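Local coordinates for protein peptidase M42 (Thaumarchaeota archaeon SCGC AB-539-E09, PDB 5DS0) that probably removes amino acids from the N termini of peptides as a dodecameric, cobalt-loaded TET aminopeptidase of the M42 family, at residues C[235-241]-C[316-322]; C[252-256]-C[291-295]. All coordinates share one frame; numbering follows the deposited sequence.

Interaction 1 (C[235-241]-C[316-322]); sequences VLEVDIA and VITIPTR. With CO (cobalt (II) ion), chain T.
Thr-318 OG1 donates to Asp-239 OD2 at 2.7 Å, meeting the carboxylate oxygen on its anti side, a little out of plane. OG1 stands between the backbone N and the carbonyl carbon (chi1 62°), where the Asp-239 carboxylate crosses over to it. The same OD2 probably also bonds Ser-293 OG, so two hydroxyls would grip one buried oxygen. Glu-237, the residue paired with Thr-318, chelates a cobalt ion with both oxygens, OE2 at 2.2 Å and OE1 at 2.5 Å; His-66 and Asp-180 also bind this ion. The bend at chi2 (-66°) swings OE1 toward the next residue, where its anti lone pair accepts from Val-238 N and helps fix the carboxylate.

Between the backbones runs a parallel pairing: Ile-317 N to Val-235 O at 2.8 Å, then alternating bonds as far as Ala-241 N to Thr-321 O. Ile-319 O takes two donors from opposite faces of its plane, Asp-239 N and Thr-321 OG1. Thr-321 OG1 also lies against Val-238 CG1 (3.4 Å). Leu-236 and Ile-317 run side by side, CD2 against CB at 4.0 Å.

The leucine, Val-238, Ile-317 and Ile-319 face helices 179-197 and 333-349, whereas Val-235 and Val-316 look toward helix 302-305. Strand 60-66 flanks 235-241, and strands 261-263 and 329-332 pair with 314-322 in this central sheet of the peptidase fold.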
ATOM      1  N   VAL C 235       3.778 -29.428  38.258  1.00 35.30           N
ATOM      2  CA  VAL C 235       4.462 -28.195  37.962  1.00 34.88           C
ATOM      3  C   VAL C 235       3.579 -27.033  38.347  1.00 35.14           C
ATOM      4  O   VAL C 235       2.400 -26.995  38.002  1.00 35.07           O
ATOM      5  CB  VAL C 235       4.827 -28.119  36.487  1.00 35.04           C
ATOM      6  CG1 VAL C 235       5.345 -26.740  36.140  1.00 35.24           C
ATOM      7  CG2 VAL C 235       5.869 -29.166  36.176  1.00 35.61           C
ATOM      8  N   LEU C 236       4.155 -26.092  39.082  1.00 36.29           N
ATOM      9  CA  LEU C 236       3.431 -24.910  39.542  1.00 36.99           C
ATOM     10  C   LEU C 236       3.882 -23.721  38.748  1.00 37.36           C
ATOM     11  O   LEU C 236       5.071 -23.466  38.640  1.00 39.75           O
ATOM     12  CB  LEU C 236       3.709 -24.673  41.006  1.00 37.92           C
ATOM     13  CG  LEU C 236       3.213 -25.851  41.830  1.00 38.77           C
ATOM     14  CD1 LEU C 236       3.954 -26.030  43.145  1.00 39.92           C
ATOM     15  CD2 LEU C 236       1.741 -25.682  42.078  1.00 38.61           C
ATOM     16  N   GLU C 237       2.934 -23.022  38.155  1.00 37.15           N
ATOM     17  CA  GLU C 237       3.225 -21.904  37.275  1.00 36.63           C
ATOM     18  C   GLU C 237       2.186 -20.819  37.517  1.00 37.27           C
ATOM     19  O   GLU C 237       1.296 -20.972  38.354  1.00 37.72           O
ATOM     20  CB  GLU C 237       3.180 -22.335  35.806  1.00 35.65           C
ATOM     21  CG  GLU C 237       4.526 -22.509  35.111  1.00 35.98           C
ATOM     22  CD  GLU C 237       5.375 -21.241  34.912  1.00 35.19           C
ATOM     23  OE1 GLU C 237       4.974 -20.124  35.267  1.00 33.75           O
ATOM     24  OE2 GLU C 237       6.474 -21.389  34.344  1.00 35.29           O
ATOM     25  N   VAL C 238       2.321 -19.727  36.779  1.00 36.67           N
ATOM     26  CA  VAL C 238       1.308 -18.719  36.734  1.00 36.58           C
ATOM     27  C   VAL C 238       0.467 -18.954  35.485  1.00 37.43           C
ATOM     28  O   VAL C 238       0.889 -19.626  34.565  1.00 36.52           O
ATOM     29  CB  VAL C 238       1.918 -17.311  36.699  1.00 35.91           C
ATOM     30  CG1 VAL C 238       2.627 -17.021  37.998  1.00 36.15           C
ATOM     31  CG2 VAL C 238       2.858 -17.151  35.522  1.00 35.23           C
ATOM     32  N   ASP C 239      -0.741 -18.410  35.489  1.00 40.03           N
ATOM     33  CA  ASP C 239      -1.625 -18.448  34.341  1.00 42.52           C
ATOM     34  C   ASP C 239      -1.883 -17.007  33.976  1.00 43.19           C
ATOM     35  O   ASP C 239      -1.978 -16.146  34.863  1.00 44.53           O
ATOM     36  CB  ASP C 239      -2.952 -19.126  34.714  1.00 45.45           C
ATOM     37  CG  ASP C 239      -3.436 -20.117  33.660  1.00 47.81           C
ATOM     38  OD1 ASP C 239      -3.304 -19.827  32.442  1.00 50.84           O
ATOM     39  OD2 ASP C 239      -3.968 -21.186  34.063  1.00 47.00           O
ATOM     40  N   ILE C 240      -1.963 -16.720  32.684  1.00 43.17           N
ATOM     41  CA  ILE C 240      -2.308 -15.388  32.254  1.00 42.88           C
ATOM     42  C   ILE C 240      -3.772 -15.212  32.592  1.00 43.75           C
ATOM     43  O   ILE C 240      -4.609 -15.982  32.139  1.00 44.63           O
ATOM     44  CB  ILE C 240      -2.089 -15.182  30.750  1.00 44.12           C
ATOM     45  CG1 ILE C 240      -0.599 -15.283  30.376  1.00 44.54           C
ATOM     46  CG2 ILE C 240      -2.622 -13.820  30.339  1.00 45.15           C
ATOM     47  CD1 ILE C 240      -0.213 -16.569  29.660  1.00 45.01           C
ATOM     48  N   ALA C 241      -4.081 -14.212  33.408  1.00 45.33           N
ATOM     49  CA  ALA C 241      -5.443 -14.008  33.871  1.00 47.41           C
ATOM     50  C   ALA C 241      -6.177 -13.063  32.948  1.00 51.75           C
ATOM     51  O   ALA C 241      -5.750 -11.910  32.759  1.00 54.44           O
ATOM     52  CB  ALA C 241      -5.444 -13.459  35.277  1.00 47.30           C
ATOM     53  N   VAL C 316       0.087 -29.355  35.079  1.00 32.25           N
ATOM     54  CA  VAL C 316       0.437 -27.998  35.509  1.00 32.32           C
ATOM     55  C   VAL C 316      -0.698 -27.373  36.304  1.00 32.41           C
ATOM     56  O   VAL C 316      -1.839 -27.341  35.863  1.00 31.27           O
ATOM     57  CB  VAL C 316       0.750 -27.067  34.332  1.00 32.67           C
ATOM     58  CG1 VAL C 316       1.194 -25.709  34.834  1.00 32.81           C
ATOM     59  CG2 VAL C 316       1.821 -27.663  33.436  1.00 33.07           C
ATOM     60  N   ILE C 317      -0.353 -26.876  37.487  1.00 33.69           N
ATOM     61  CA  ILE C 317      -1.297 -26.203  38.359  1.00 34.24           C
ATOM     62  C   ILE C 317      -0.858 -24.760  38.467  1.00 34.80           C
ATOM     63  O   ILE C 317       0.312 -24.498  38.691  1.00 35.23           O
ATOM     64  CB  ILE C 317      -1.307 -26.848  39.738  1.00 34.86           C
ATOM     65  CG1 ILE C 317      -1.924 -28.241  39.630  1.00 36.08           C
ATOM     66  CG2 ILE C 317      -2.101 -25.999  40.712  1.00 35.32           C
ATOM     67  CD1 ILE C 317      -1.679 -29.143  40.825  1.00 36.94           C
ATOM     68  N   THR C 318      -1.801 -23.831  38.355  1.00 35.28           N
ATOM     69  CA  THR C 318      -1.450 -22.426  38.163  1.00 36.26           C
ATOM     70  C   THR C 318      -2.131 -21.469  39.109  1.00 36.12           C
ATOM     71  O   THR C 318      -3.240 -21.722  39.571  1.00 37.16           O
ATOM     72  CB  THR C 318      -1.824 -21.954  36.745  1.00 37.11           C
ATOM     73  OG1 THR C 318      -3.240 -22.070  36.561  1.00 38.69           O
ATOM     74  CG2 THR C 318      -1.111 -22.786  35.691  1.00 37.17           C
ATOM     75  N   ILE C 319      -1.452 -20.370  39.404  1.00 36.41           N
ATOM     76  CA  ILE C 319      -2.070 -19.234  40.071  1.00 36.60           C
ATOM     77  C   ILE C 319      -2.323 -18.126  39.050  1.00 35.28           C
ATOM     78  O   ILE C 319      -1.384 -17.607  38.449  1.00 34.85           O
ATOM     79  CB  ILE C 319      -1.198 -18.672  41.203  1.00 38.01           C
ATOM     80  CG1 ILE C 319      -1.081 -19.681  42.348  1.00 39.10           C
ATOM     81  CG2 ILE C 319      -1.806 -17.392  41.745  1.00 39.43           C
ATOM     82  CD1 ILE C 319       0.136 -20.568  42.228  1.00 40.63           C
ATOM     83  N   PRO C 320      -3.595 -17.764  38.846  1.00 33.97           N
ATOM     84  CA  PRO C 320      -3.875 -16.697  37.894  1.00 34.04           C
ATOM     85  C   PRO C 320      -3.226 -15.403  38.332  1.00 33.20           C
ATOM     86  O   PRO C 320      -3.383 -14.996  39.489  1.00 34.12           O
ATOM     87  CB  PRO C 320      -5.395 -16.577  37.922  1.00 34.86           C
ATOM     88  CG  PRO C 320      -5.876 -17.890  38.429  1.00 35.15           C
ATOM     89  CD  PRO C 320      -4.823 -18.386  39.365  1.00 34.24           C
ATOM     90  N   THR C 321      -2.489 -14.799  37.402  1.00 32.26           N
ATOM     91  CA  THR C 321      -1.670 -13.620  37.650  1.00 31.35           C
ATOM     92  C   THR C 321      -1.901 -12.633  36.516  1.00 31.54           C
ATOM     93  O   THR C 321      -1.949 -13.027  35.370  1.00 31.96           O
ATOM     94  CB  THR C 321      -0.180 -13.994  37.679  1.00 30.58           C
ATOM     95  OG1 THR C 321       0.036 -14.998  38.684  1.00 30.66           O
ATOM     96  CG2 THR C 321       0.692 -12.789  37.967  1.00 30.06           C
ATOM     97  N   ARG C 322      -2.075 -11.362  36.847  1.00 31.40           N
ATOM     98  CA  ARG C 322      -2.264 -10.325  35.852  1.00 32.12           C
ATOM     99  C   ARG C 322      -0.930  -9.666  35.549  1.00 32.21           C
ATOM    100  O   ARG C 322      -0.142  -9.414  36.450  1.00 32.51           O
ATOM    101  CB  ARG C 322      -3.234  -9.273  36.362  1.00 32.84           C
ATOM    102  CG  ARG C 322      -4.616  -9.806  36.718  1.00 33.63           C
ATOM    103  CD  ARG C 322      -5.520  -8.662  37.150  1.00 34.55           C
ATOM    104  NE  ARG C 322      -6.900  -9.054  37.459  1.00 35.71           N
ATOM    105  CZ  ARG C 322      -7.822  -8.220  37.950  1.00 37.45           C
ATOM    106  NH1 ARG C 322      -7.527  -6.947  38.191  1.00 37.92           N
ATOM    107  NH2 ARG C 322      -9.048  -8.648  38.214  1.00 38.94           N
TER
HETATM  108 CO    CO T 401       6.935 -19.251  34.054  1.00 22.75          CO

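Interaction 2 (C[252-256]-C[291-295]); sequences ALTKM and QLSQM
The carboxamide of Gln-291 lies along the backbone of Lys-255 and bonds it twice: OE1 accepts from Lys-255 N at 2.9 Å, and NE2 donates to Lys-255 O at 2.9 Å. Both bonds are moderately straight, and Lys-255 O sits close to the amide plane. With CG anti to the carbonyl carbon (chi1 -51°) and the chain extended beyond it (chi2 -175°), the amide is carried out to the loop. NE2 has a second acceptor in Gly-259 O, so three bonds fix the rotation of the group. Shortening Gln-291 to an alanine is likely to leave Lys-255 N and O without their side-chain mates, and this part of the loop freer to shift.

Thr-254 sets its methyl against the strand: CG2 rests on Ser-293 CB at 3.7 Å, with Gln-291 CB also near it. On the next residue back, Leu-253 lays CD1 against the strand backbone, 3.6 Å from Leu-292 O and near Ser-293 CA, and it also packs on Ser-75 of a neighbouring subunit.

The contact thus lays the loop between strands 232-240 and 261-263 over strand 291-295. This strand runs parallel to 261-263, while Thr-254 and Gln-291 both touch Pro-320 of strand 314-322.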
ATOM      1  N   ALA C 252      -8.192 -16.735  27.378  1.00 80.12           N
ATOM      2  CA  ALA C 252      -7.678 -16.684  28.763  1.00 69.75           C
ATOM      3  C   ALA C 252      -8.819 -16.978  29.725  1.00 61.83           C
ATOM      4  O   ALA C 252      -9.526 -16.084  30.175  1.00 59.28           O
ATOM      5  CB  ALA C 252      -7.059 -15.328  29.068  1.00 69.67           C
ATOM      6  N   LEU C 253      -8.997 -18.254  30.008  1.00 57.18           N
ATOM      7  CA  LEU C 253     -10.110 -18.716  30.814  1.00 57.25           C
ATOM      8  C   LEU C 253     -10.058 -18.278  32.279  1.00 55.56           C
ATOM      9  O   LEU C 253     -11.116 -18.113  32.881  1.00 55.94           O
ATOM     10  CB  LEU C 253     -10.215 -20.249  30.748  1.00 56.84           C
ATOM     11  CG  LEU C 253     -10.720 -20.807  29.410  1.00 58.70           C
ATOM     12  CD1 LEU C 253     -10.212 -22.229  29.189  1.00 59.13           C
ATOM     13  CD2 LEU C 253     -12.240 -20.720  29.296  1.00 57.58           C
ATOM     14  N   THR C 254      -8.862 -18.109  32.853  1.00 50.46           N
ATOM     15  CA  THR C 254      -8.747 -17.946  34.302  1.00 47.77           C
ATOM     16  C   THR C 254      -8.979 -16.522  34.760  1.00 47.15           C
ATOM     17  O   THR C 254      -8.685 -15.574  34.043  1.00 45.71           O
ATOM     18  CB  THR C 254      -7.393 -18.410  34.843  1.00 47.62           C
ATOM     19  OG1 THR C 254      -6.339 -17.737  34.157  1.00 47.55           O
ATOM     20  CG2 THR C 254      -7.232 -19.891  34.646  1.00 48.23           C
ATOM     21  N   LYS C 255      -9.531 -16.405  35.964  1.00 46.78           N
ATOM     22  CA  LYS C 255      -9.800 -15.129  36.598  1.00 48.20           C
ATOM     23  C   LYS C 255      -9.132 -15.073  37.956  1.00 45.22           C
ATOM     24  O   LYS C 255      -9.138 -16.049  38.706  1.00 46.06           O
ATOM     25  CB  LYS C 255     -11.309 -14.936  36.754  1.00 52.45           C
ATOM     26  CG  LYS C 255     -12.067 -14.957  35.436  1.00 57.92           C
ATOM     27  CD  LYS C 255     -13.516 -14.545  35.591  1.00 63.94           C
ATOM     28  CE  LYS C 255     -14.183 -14.262  34.252  1.00 68.55           C
ATOM     29  NZ  LYS C 255     -13.692 -13.025  33.580  1.00 73.44           N
HETATM   30  N   MSE C 256      -8.551 -13.933  38.279  1.00 42.77           N
HETATM   31  CA  MSE C 256      -7.877 -13.774  39.552  1.00 41.32           C
HETATM   32  C   MSE C 256      -8.930 -13.797  40.618  1.00 40.91           C
HETATM   33  O   MSE C 256      -9.930 -13.080  40.541  1.00 41.64           O
HETATM   34  CB  MSE C 256      -7.111 -12.464  39.566  1.00 41.42           C
HETATM   35  CG  MSE C 256      -6.305 -12.290  40.837  1.00 41.76           C
HETATM   36 SE   MSE C 256      -5.525 -10.484  40.900  0.81 44.68          SE
HETATM   37  CE  MSE C 256      -7.096  -9.375  41.318  1.00 44.29           C
ATOM     38  N   GLN C 291     -10.002 -23.813  38.375  1.00 36.69           N
ATOM     39  CA  GLN C 291     -10.397 -23.314  37.053  1.00 37.02           C
ATOM     40  C   GLN C 291      -9.709 -24.087  35.932  1.00 37.02           C
ATOM     41  O   GLN C 291      -8.495 -24.135  35.873  1.00 35.42           O
ATOM     42  CB  GLN C 291     -10.048 -21.833  36.906  1.00 36.82           C
ATOM     43  CG  GLN C 291     -10.536 -20.944  38.035  1.00 36.97           C
ATOM     44  CD  GLN C 291     -10.258 -19.480  37.781  1.00 36.99           C
ATOM     45  OE1 GLN C 291     -10.845 -18.878  36.888  1.00 37.82           O
ATOM     46  NE2 GLN C 291      -9.328 -18.904  38.535  1.00 36.78           N
ATOM     47  N   LEU C 292     -10.485 -24.699  35.047  1.00 37.71           N
ATOM     48  CA  LEU C 292      -9.894 -25.379  33.907  1.00 37.41           C
ATOM     49  C   LEU C 292      -9.329 -24.353  32.958  1.00 38.01           C
ATOM     50  O   LEU C 292     -10.009 -23.403  32.597  1.00 39.00           O
ATOM     51  CB  LEU C 292     -10.926 -26.241  33.202  1.00 37.41           C
ATOM     52  CG  LEU C 292     -11.446 -27.424  34.013  1.00 37.47           C
ATOM     53  CD1 LEU C 292     -12.345 -28.281  33.140  1.00 38.29           C
ATOM     54  CD2 LEU C 292     -10.314 -28.269  34.577  1.00 36.57           C
ATOM     55  N   SER C 293      -8.077 -24.553  32.569  1.00 38.79           N
ATOM     56  CA  SER C 293      -7.324 -23.573  31.794  1.00 40.43           C
ATOM     57  C   SER C 293      -6.630 -24.214  30.597  1.00 40.64           C
ATOM     58  O   SER C 293      -6.431 -25.419  30.552  1.00 39.11           O
ATOM     59  CB  SER C 293      -6.272 -22.931  32.690  1.00 41.46           C
ATOM     60  OG  SER C 293      -5.282 -22.264  31.933  1.00 44.24           O
ATOM     61  N   GLN C 294      -6.267 -23.386  29.625  1.00 42.91           N
ATOM     62  CA  GLN C 294      -5.574 -23.852  28.442  1.00 45.40           C
ATOM     63  C   GLN C 294      -4.653 -22.755  27.946  1.00 48.17           C
ATOM     64  O   GLN C 294      -5.112 -21.664  27.739  1.00 52.46           O
ATOM     65  CB  GLN C 294      -6.600 -24.214  27.371  1.00 46.05           C
ATOM     66  CG  GLN C 294      -6.302 -25.523  26.664  1.00 46.94           C
ATOM     67  CD  GLN C 294      -7.461 -26.027  25.814  1.00 48.02           C
ATOM     68  OE1 GLN C 294      -7.572 -25.681  24.637  1.00 48.76           O
ATOM     69  NE2 GLN C 294      -8.321 -26.862  26.404  1.00 48.24           N
HETATM   70  N   MSE C 295      -3.368 -23.035  27.756  1.00 52.14           N
HETATM   71  CA  MSE C 295      -2.418 -22.026  27.263  1.00 57.16           C
HETATM   72  C   MSE C 295      -1.980 -22.389  25.866  1.00 57.74           C
HETATM   73  O   MSE C 295      -0.943 -23.032  25.659  1.00 60.58           O
HETATM   74  CB  MSE C 295      -1.215 -21.882  28.195  1.00 63.34           C
HETATM   75  CG  MSE C 295      -1.608 -21.885  29.676  1.00 70.85           C
HETATM   76 SE   MSE C 295      -0.049 -21.977  30.897  0.70 82.27          SE
HETATM   77  CE  MSE C 295       1.364 -22.819  29.799  1.00 78.32           C
TER

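Going from the N terminus, the chain runs through 235-241, then the loop 252-256, strand 261-263 and helix 273-285 before reaching strand 291-295, where interaction 2 closes a loop with 34 residues between its segments. Interaction 1 closes only at 316-322, with 74 residues between its segments, so the smaller loop lies wholly within the larger and the two do not cross. Their centres are about 8 Å apart. The two contacts meet at Asp-239 and Pro-320, and Thr-254 CG2 packs on Asp-239 OD2. Together they tie the metal-bearing middle of the sheet to strand 291-295 and the loop lying over it.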